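Local coordinates for AB hydrolase-1 domain-containing protein (Thermoplasma acidophilum DSM 1728, PDB 3BDI) that is of unknown biological function but probably acts as a cytoplasmic hydrolase of the alpha/beta-hydrolase superfamily, at residues 30-35 and 50-55; 58-63 and 97-102. All coordinates share one frame; numbering follows the deposited sequence.

Contact 1 of 2, residues 30-35 and 50-55; sequences IALFHG and NNYSKI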
ATOM      1  N   ILE A  30       0.966   9.635  -1.247  1.00 12.29           N
ATOM      2  CA  ILE A  30       0.637   8.294  -0.850  1.00 11.53           C
ATOM      3  C   ILE A  30       0.507   7.425  -2.114  1.00 10.36           C
ATOM      4  O   ILE A  30      -0.014   7.860  -3.137  1.00 11.35           O
ATOM      5  CB  ILE A  30      -0.651   8.210   0.048  1.00 12.14           C
ATOM      6  CG1 ILE A  30      -0.831   6.793   0.593  1.00 11.29           C
ATOM      7  CG2 ILE A  30      -1.873   8.753  -0.710  1.00 12.80           C
ATOM      8  CD1 ILE A  30      -2.005   6.647   1.632  1.00 13.10           C
ATOM      9  N   ALA A  31       1.075   6.241  -2.031  1.00  9.35           N
ATOM     10  CA  ALA A  31       1.017   5.246  -3.123  1.00  8.47           C
ATOM     11  C   ALA A  31       0.372   3.976  -2.568  1.00  9.79           C
ATOM     12  O   ALA A  31       0.653   3.561  -1.449  1.00  9.85           O
ATOM     13  CB  ALA A  31       2.438   4.955  -3.662  1.00 10.51           C
ATOM     14  N   LEU A  32      -0.513   3.386  -3.372  1.00  8.85           N
ATOM     15  CA  LEU A  32      -1.386   2.284  -3.022  1.00  9.40           C
ATOM     16  C   LEU A  32      -1.042   1.056  -3.826  1.00  7.29           C
ATOM     17  O   LEU A  32      -0.977   1.134  -5.048  1.00  9.37           O
ATOM     18  CB  LEU A  32      -2.848   2.625  -3.299  1.00  9.35           C
ATOM     19  CG  LEU A  32      -3.352   4.017  -2.949  1.00 10.96           C
ATOM     20  CD1 LEU A  32      -4.828   4.197  -3.315  1.00 11.29           C
ATOM     21  CD2 LEU A  32      -3.136   4.401  -1.524  1.00 12.58           C
ATOM     22  N   PHE A  33      -0.873  -0.074  -3.145  1.00  8.14           N
ATOM     23  CA  PHE A  33      -0.423  -1.355  -3.771  1.00  8.90           C
ATOM     24  C   PHE A  33      -1.425  -2.448  -3.449  1.00 10.09           C
ATOM     25  O   PHE A  33      -1.693  -2.763  -2.309  1.00 10.52           O
ATOM     26  CB  PHE A  33       1.016  -1.685  -3.337  1.00 10.06           C
ATOM     27  CG  PHE A  33       1.971  -0.588  -3.658  1.00  9.67           C
ATOM     28  CD1 PHE A  33       2.510  -0.464  -4.914  1.00  9.68           C
ATOM     29  CD2 PHE A  33       2.260   0.391  -2.716  1.00  8.86           C
ATOM     30  CE1 PHE A  33       3.337   0.600  -5.231  1.00 10.97           C
ATOM     31  CE2 PHE A  33       3.077   1.434  -3.039  1.00  9.88           C
ATOM     32  CZ  PHE A  33       3.621   1.542  -4.275  1.00  9.82           C
ATOM     33  N   HIS A  34      -2.004  -3.012  -4.514  1.00  8.36           N
ATOM     34  CA  HIS A  34      -3.109  -3.941  -4.428  1.00  8.82           C
ATOM     35  C   HIS A  34      -2.702  -5.374  -4.007  1.00  9.66           C
ATOM     36  O   HIS A  34      -1.545  -5.788  -4.058  1.00  8.84           O
ATOM     37  CB  HIS A  34      -3.859  -3.924  -5.762  1.00  8.13           C
ATOM     38  CG  HIS A  34      -3.049  -4.428  -6.893  1.00  7.71           C
ATOM     39  ND1 HIS A  34      -2.786  -5.773  -7.075  1.00  7.91           N
ATOM     40  CD2 HIS A  34      -2.418  -3.763  -7.883  1.00  8.15           C
ATOM     41  CE1 HIS A  34      -1.994  -5.890  -8.132  1.00  9.31           C
ATOM     42  NE2 HIS A  34      -1.750  -4.689  -8.637  1.00  8.30           N
ATOM     43  N   GLY A  35      -3.734  -6.140  -3.674  1.00  9.12           N
ATOM     44  CA  GLY A  35      -3.632  -7.566  -3.401  1.00 10.36           C
ATOM     45  C   GLY A  35      -3.661  -8.412  -4.646  1.00  9.45           C
ATOM     46  O   GLY A  35      -3.933  -7.923  -5.748  1.00  9.21           O
ATOM     47  N   ASN A  50     -10.113  10.526  -4.344  1.00 10.68           N
ATOM     48  CA  ASN A  50     -10.751  11.753  -3.859  1.00 10.13           C
ATOM     49  C   ASN A  50     -10.575  11.879  -2.354  1.00 10.80           C
ATOM     50  O   ASN A  50     -10.278  12.976  -1.868  1.00 13.02           O
ATOM     51  CB  ASN A  50     -12.209  11.868  -4.262  1.00 10.38           C
ATOM     52  CG  ASN A  50     -12.385  12.161  -5.702  1.00 14.20           C
ATOM     53  OD1 ASN A  50     -11.843  13.158  -6.208  1.00 14.28           O
ATOM     54  ND2 ASN A  50     -13.153  11.313  -6.401  1.00 15.52           N
ATOM     55  N   ASN A  51     -10.778  10.826  -1.595  1.00 11.65           N
ATOM     56  CA  ASN A  51     -10.677  10.945  -0.136  1.00 12.66           C
ATOM     57  C   ASN A  51      -9.282  11.297   0.390  1.00 14.22           C
ATOM     58  O   ASN A  51      -9.141  12.041   1.389  1.00 15.44           O
ATOM     59  CB  ASN A  51     -11.207   9.685   0.555  1.00 14.65           C
ATOM     60  CG  ASN A  51     -12.717   9.660   0.604  1.00 13.83           C
ATOM     61  OD1 ASN A  51     -13.325  10.549   1.209  1.00 17.16           O
ATOM     62  ND2 ASN A  51     -13.311   8.598   0.121  1.00 15.43           N
ATOM     63  N   TYR A  52      -8.233  10.769  -0.229  1.00 13.00           N
ATOM     64  CA  TYR A  52      -6.872  11.128   0.190  1.00 13.25           C
ATOM     65  C   TYR A  52      -6.400  12.423  -0.386  1.00 14.46           C
ATOM     66  O   TYR A  52      -5.635  13.144   0.273  1.00 14.42           O
ATOM     67  CB  TYR A  52      -5.887  10.011  -0.076  1.00 11.45           C
ATOM     68  CG  TYR A  52      -6.183   8.700   0.617  1.00 11.53           C
ATOM     69  CD1 TYR A  52      -6.962   8.628   1.791  1.00 10.70           C
ATOM     70  CD2 TYR A  52      -5.702   7.477   0.114  1.00 11.01           C
ATOM     71  CE1 TYR A  52      -7.242   7.432   2.383  1.00 10.77           C
ATOM     72  CE2 TYR A  52      -5.960   6.277   0.740  1.00 12.31           C
ATOM     73  CZ  TYR A  52      -6.756   6.240   1.878  1.00  9.95           C
ATOM     74  OH  TYR A  52      -6.996   5.015   2.421  1.00 11.58           O
ATOM     75  N   SER A  53      -6.870  12.780  -1.575  1.00 11.99           N
ATOM     76  CA  SER A  53      -6.550  14.068  -2.167  1.00 12.42           C
ATOM     77  C   SER A  53      -7.105  15.237  -1.349  1.00 14.07           C
ATOM     78  O   SER A  53      -6.515  16.309  -1.287  1.00 16.52           O
ATOM     79  CB  SER A  53      -7.078  14.123  -3.600  1.00 13.88           C
ATOM     80  OG  SER A  53      -6.657  15.293  -4.220  1.00 17.36           O
ATOM     81  N   LYS A  54      -8.275  15.037  -0.749  1.00 13.41           N
ATOM     82  CA  LYS A  54      -8.949  16.097  -0.017  1.00 15.93           C
ATOM     83  C   LYS A  54      -8.236  16.429   1.282  1.00 13.77           C
ATOM     84  O   LYS A  54      -8.558  17.491   1.863  1.00 16.04           O
ATOM     85  CB  LYS A  54     -10.402  15.696   0.252  1.00 16.70           C
ATOM     86  CG  LYS A  54     -11.294  15.995  -0.928  1.00 21.94           C
ATOM     87  CD  LYS A  54     -12.683  15.362  -0.782  1.00 24.21           C
ATOM     88  CE  LYS A  54     -13.611  15.939  -1.842  1.00 30.37           C
ATOM     89  NZ  LYS A  54     -15.014  15.421  -1.693  1.00 33.03           N
ATOM     90  N   ILE A  55      -7.335  15.567   1.753  1.00 15.03           N
ATOM     91  CA  ILE A  55      -6.486  15.857   2.937  1.00 13.89           C
ATOM     92  C   ILE A  55      -5.042  16.177   2.492  1.00 16.16           C
ATOM     93  O   ILE A  55      -4.113  16.026   3.278  1.00 17.46           O
ATOM     94  CB  ILE A  55      -6.556  14.745   4.059  1.00 16.61           C
ATOM     95  CG1 ILE A  55      -6.121  13.374   3.556  1.00 14.21           C
ATOM     96  CG2 ILE A  55      -8.001  14.659   4.613  1.00 19.67           C
ATOM     97  CD1 ILE A  55      -5.841  12.337   4.617  1.00 15.00           C
TER
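I30 and Y52 bring strand 28-33 and the short helix 48-53 within 8.1 Å, CA to CA, and the two segments meet through side chains alone. The phenol of Y52 carries the helix side of the contact alone. Y52 points toward the strand, and with CG anti to the carbonyl carbon (chi1 -60°) its ring presents the CD2-CE2 side to two aliphatic residues. L32 meets the ring edge near its plane, CD2 lying 4.1 Å from CE2 of Y52. I30 comes in obliquely with two methyl groups: its extended CG1 branch (chi2 174°) carries CD1 to 4.1 Å from Y52 CE2, while CG2 sits equally far from Y52 CD2. All three side chains are buried, and they meet at ordinary van der Waals distance. V59, M105 and F196 also touch the tyrosine, and its hydroxyl is hydrogen-bonded to OG1 of T200 on helix 193-205, which ties the far end of the ring to a second helix. Cutting Y52 back to an alanine is likely to open a gap beside the I30 and L32 methyls and to take from the T200 hydroxyl its hydrogen-bond partner. Alternate strand residues turned onto a covering helix in this way are the hydrophobic layering of a beta-alpha-beta unit, here 28-33, 48-53 and 57-62 of the alpha/beta-hydrolase fold.

Contact 2 of 2, residues 58-63 and 97-102; sequences NVYAPD and NGVARS
Y60 of strand 57-62 and N97 lie 8.8 Å apart, CA to CA, where the chain comes off helix 83-96 and winds irregularly past the strand. N97 and V99 both meet the tyrosine ring obliquely, from the same side of its plane. The carboxamide of N97 lies against the CD2-CE2 side, its plane turned 47° from the ring, with OD1 3.8 Å from Y60 CE2. The polar ends of this amide are engaged beyond the ring: OD1 accepts from NE2 of Q18, and ND2 donates to the carbonyl of Y93, which fixes its rotation. Between these two residues G98 forms a Schellman motif at the helix end, and its positive phi (79°) suits glycine. The turn starts the loop into strand 102-107, completing a beta-alpha-beta crossover of the alpha/beta-hydrolase fold that begins at strand 57-62. Just after it, V99 packs on the phenol end: CG2, set anti to its carbonyl carbon by a chi1 of 174°, lies 3.7 Å from Y60 CZ. A water in the ring plane, 2.7 Å from Y60 OH, donates to the carbonyl O of N97 at 2.9 Å, linking the tyrosine hydroxyl to the backbone just past helix 83-96.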
ATOM      1  N   ASN A  58      -0.955  13.727  -2.704  1.00 13.78           N
ATOM      2  CA  ASN A  58      -0.876  13.233  -4.078  1.00 14.38           C
ATOM      3  C   ASN A  58      -1.013  11.714  -3.990  1.00 10.32           C
ATOM      4  O   ASN A  58      -0.338  11.085  -3.195  1.00 12.92           O
ATOM      5  CB  ASN A  58       0.447  13.642  -4.718  1.00 14.15           C
ATOM      6  CG  ASN A  58       0.429  15.071  -5.182  1.00 14.32           C
ATOM      7  OD1 ASN A  58      -0.623  15.671  -5.346  1.00 14.42           O
ATOM      8  ND2 ASN A  58       1.599  15.592  -5.476  1.00 15.80           N
ATOM      9  N   VAL A  59      -1.885  11.161  -4.833  1.00 10.39           N
ATOM     10  CA  VAL A  59      -2.239   9.731  -4.772  1.00  9.51           C
ATOM     11  C   VAL A  59      -1.820   8.994  -6.056  1.00  8.14           C
ATOM     12  O   VAL A  59      -2.167   9.396  -7.147  1.00  9.77           O
ATOM     13  CB  VAL A  59      -3.740   9.536  -4.540  1.00  8.49           C
ATOM     14  CG1 VAL A  59      -4.063   8.059  -4.275  1.00 10.04           C
ATOM     15  CG2 VAL A  59      -4.225  10.419  -3.382  1.00 10.84           C
ATOM     16  N   TYR A  60      -1.104   7.891  -5.855  1.00  9.98           N
ATOM     17  CA  TYR A  60      -0.601   7.075  -6.978  1.00 10.22           C
ATOM     18  C   TYR A  60      -1.001   5.627  -6.742  1.00 10.08           C
ATOM     19  O   TYR A  60      -0.895   5.150  -5.619  1.00  9.46           O
ATOM     20  CB  TYR A  60       0.925   7.124  -7.019  1.00  9.10           C
ATOM     21  CG  TYR A  60       1.497   8.512  -7.173  1.00 10.27           C
ATOM     22  CD1 TYR A  60       1.731   9.319  -6.076  1.00 10.17           C
ATOM     23  CD2 TYR A  60       1.756   9.020  -8.421  1.00  9.90           C
ATOM     24  CE1 TYR A  60       2.255  10.602  -6.230  1.00 10.41           C
ATOM     25  CE2 TYR A  60       2.299  10.313  -8.569  1.00 10.54           C
ATOM     26  CZ  TYR A  60       2.515  11.077  -7.467  1.00 11.82           C
ATOM     27  OH  TYR A  60       3.032  12.377  -7.601  1.00 13.50           O
ATOM     28  N   ALA A  61      -1.443   4.914  -7.777  1.00  8.34           N
ATOM     29  CA  ALA A  61      -1.784   3.495  -7.609  1.00  8.38           C
ATOM     30  C   ALA A  61      -1.469   2.727  -8.896  1.00  7.76           C
ATOM     31  O   ALA A  61      -2.171   2.918  -9.892  1.00  8.11           O
ATOM     32  CB  ALA A  61      -3.268   3.336  -7.282  1.00  8.94           C
ATOM     33  N   PRO A  62      -0.422   1.905  -8.918  1.00  8.25           N
ATOM     34  CA  PRO A  62      -0.121   1.070 -10.097  1.00  7.25           C
ATOM     35  C   PRO A  62      -0.730  -0.316 -10.027  1.00  8.17           C
ATOM     36  O   PRO A  62      -1.054  -0.820  -8.945  1.00  8.21           O
ATOM     37  CB  PRO A  62       1.387   0.944 -10.027  1.00  8.08           C
ATOM     38  CG  PRO A  62       1.683   0.929  -8.565  1.00  7.51           C
ATOM     39  CD  PRO A  62       0.597   1.756  -7.866  1.00  7.91           C
ATOM     40  N   ASP A  63      -0.845  -0.946 -11.195  1.00  7.47           N
ATOM     41  CA  ASP A  63      -1.011  -2.408 -11.273  1.00  7.01           C
ATOM     42  C   ASP A  63       0.392  -2.995 -11.173  1.00  7.30           C
ATOM     43  O   ASP A  63       1.310  -2.560 -11.897  1.00  8.97           O
ATOM     44  CB  ASP A  63      -1.697  -2.848 -12.535  1.00  7.75           C
ATOM     45  CG  ASP A  63      -3.160  -2.454 -12.589  1.00  7.99           C
ATOM     46  OD1 ASP A  63      -3.713  -1.978 -11.589  1.00  8.05           O
ATOM     47  OD2 ASP A  63      -3.755  -2.630 -13.683  1.00  8.31           O
ATOM     48  N   ASN A  97       7.971   8.512 -10.912  1.00 12.40           N
ATOM     49  CA  ASN A  97       6.964   9.552 -10.753  1.00 11.23           C
ATOM     50  C   ASN A  97       7.531  10.840 -10.127  1.00 12.22           C
ATOM     51  O   ASN A  97       6.784  11.759  -9.873  1.00 13.25           O
ATOM     52  CB  ASN A  97       5.786   9.062  -9.893  1.00 11.77           C
ATOM     53  CG  ASN A  97       4.810   8.233 -10.690  1.00 10.49           C
ATOM     54  OD1 ASN A  97       4.109   8.765 -11.572  1.00 11.77           O
ATOM     55  ND2 ASN A  97       4.778   6.901 -10.417  1.00 11.52           N
ATOM     56  N   GLY A  98       8.841  10.873  -9.862  1.00 13.26           N
ATOM     57  CA  GLY A  98       9.448  12.086  -9.340  1.00 13.58           C
ATOM     58  C   GLY A  98       9.202  12.270  -7.868  1.00 14.16           C
ATOM     59  O   GLY A  98       9.309  13.395  -7.349  1.00 16.87           O
ATOM     60  N   VAL A  99       8.867  11.195  -7.153  1.00 13.18           N
ATOM     61  CA  VAL A  99       8.466  11.259  -5.737  1.00 13.27           C
ATOM     62  C   VAL A  99       9.615  10.791  -4.880  1.00 14.82           C
ATOM     63  O   VAL A  99      10.087   9.658  -4.984  1.00 15.71           O
ATOM     64  CB  VAL A  99       7.230  10.370  -5.457  1.00 12.29           C
ATOM     65  CG1 VAL A  99       6.931  10.357  -3.943  1.00 14.64           C
ATOM     66  CG2 VAL A  99       6.058  10.864  -6.299  1.00 15.54           C
ATOM     67  N   ALA A 100      10.103  11.687  -4.017  1.00 16.25           N
ATOM     68  CA  ALA A 100      11.248  11.366  -3.184  1.00 16.63           C
ATOM     69  C   ALA A 100      10.930  10.526  -1.931  1.00 16.14           C
ATOM     70  O   ALA A 100      11.707   9.652  -1.509  1.00 15.94           O
ATOM     71  CB  ALA A 100      11.946  12.706  -2.749  1.00 18.49           C
ATOM     72  N   ARG A 101       9.791  10.826  -1.344  1.00 16.22           N
ATOM     73  CA  ARG A 101       9.317  10.152  -0.158  1.00 15.56           C
ATOM     74  C   ARG A 101       7.791  10.085  -0.235  1.00 11.12           C
ATOM     75  O   ARG A 101       7.133  10.987  -0.779  1.00 13.91           O
ATOM     76  CB  ARG A 101       9.721  10.924   1.118  1.00 19.58           C
ATOM     77  CG  ARG A 101      11.168  10.780   1.517  1.00 23.77           C
ATOM     78  N   SER A 102       7.226   9.024   0.351  1.00 12.99           N
ATOM     79  CA  SER A 102       5.793   8.801   0.300  1.00 11.06           C
ATOM     80  C   SER A 102       5.315   7.926   1.463  1.00 10.27           C
ATOM     81  O   SER A 102       6.043   7.082   1.980  1.00 12.82           O
ATOM     82  CB  SER A 102       5.456   8.137  -1.068  1.00 12.57           C
ATOM     83  OG  SER A 102       4.052   8.049  -1.295  1.00 12.25           O
TER
HETATM   84  O   HOH W   1       4.113  12.887 -10.055  1.00 24.35           O

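How the contacts relate
Along the chain the two contacts follow in series, neither nesting nor crossing. Contact 1 closes first, over the 14 residues that lead from strand 28-33 into helix 48-53; the chain then enters strand 57-62, where contact 2 opens a longer loop of 33 residues that takes in helix 83-96. The strands of the two contacts are parallel neighbours in the sheet, joined by probable backbone hydrogen bonds from I30 N to N58 O (2.8 Å) and from L32 N to Y60 O (2.9 Å). Neighbouring residues V59 and Y60 point to opposite faces of the sheet, so contact 1 ties helix 48-53 to one face and contact 2 ties the loop before strand 102-107 to the other.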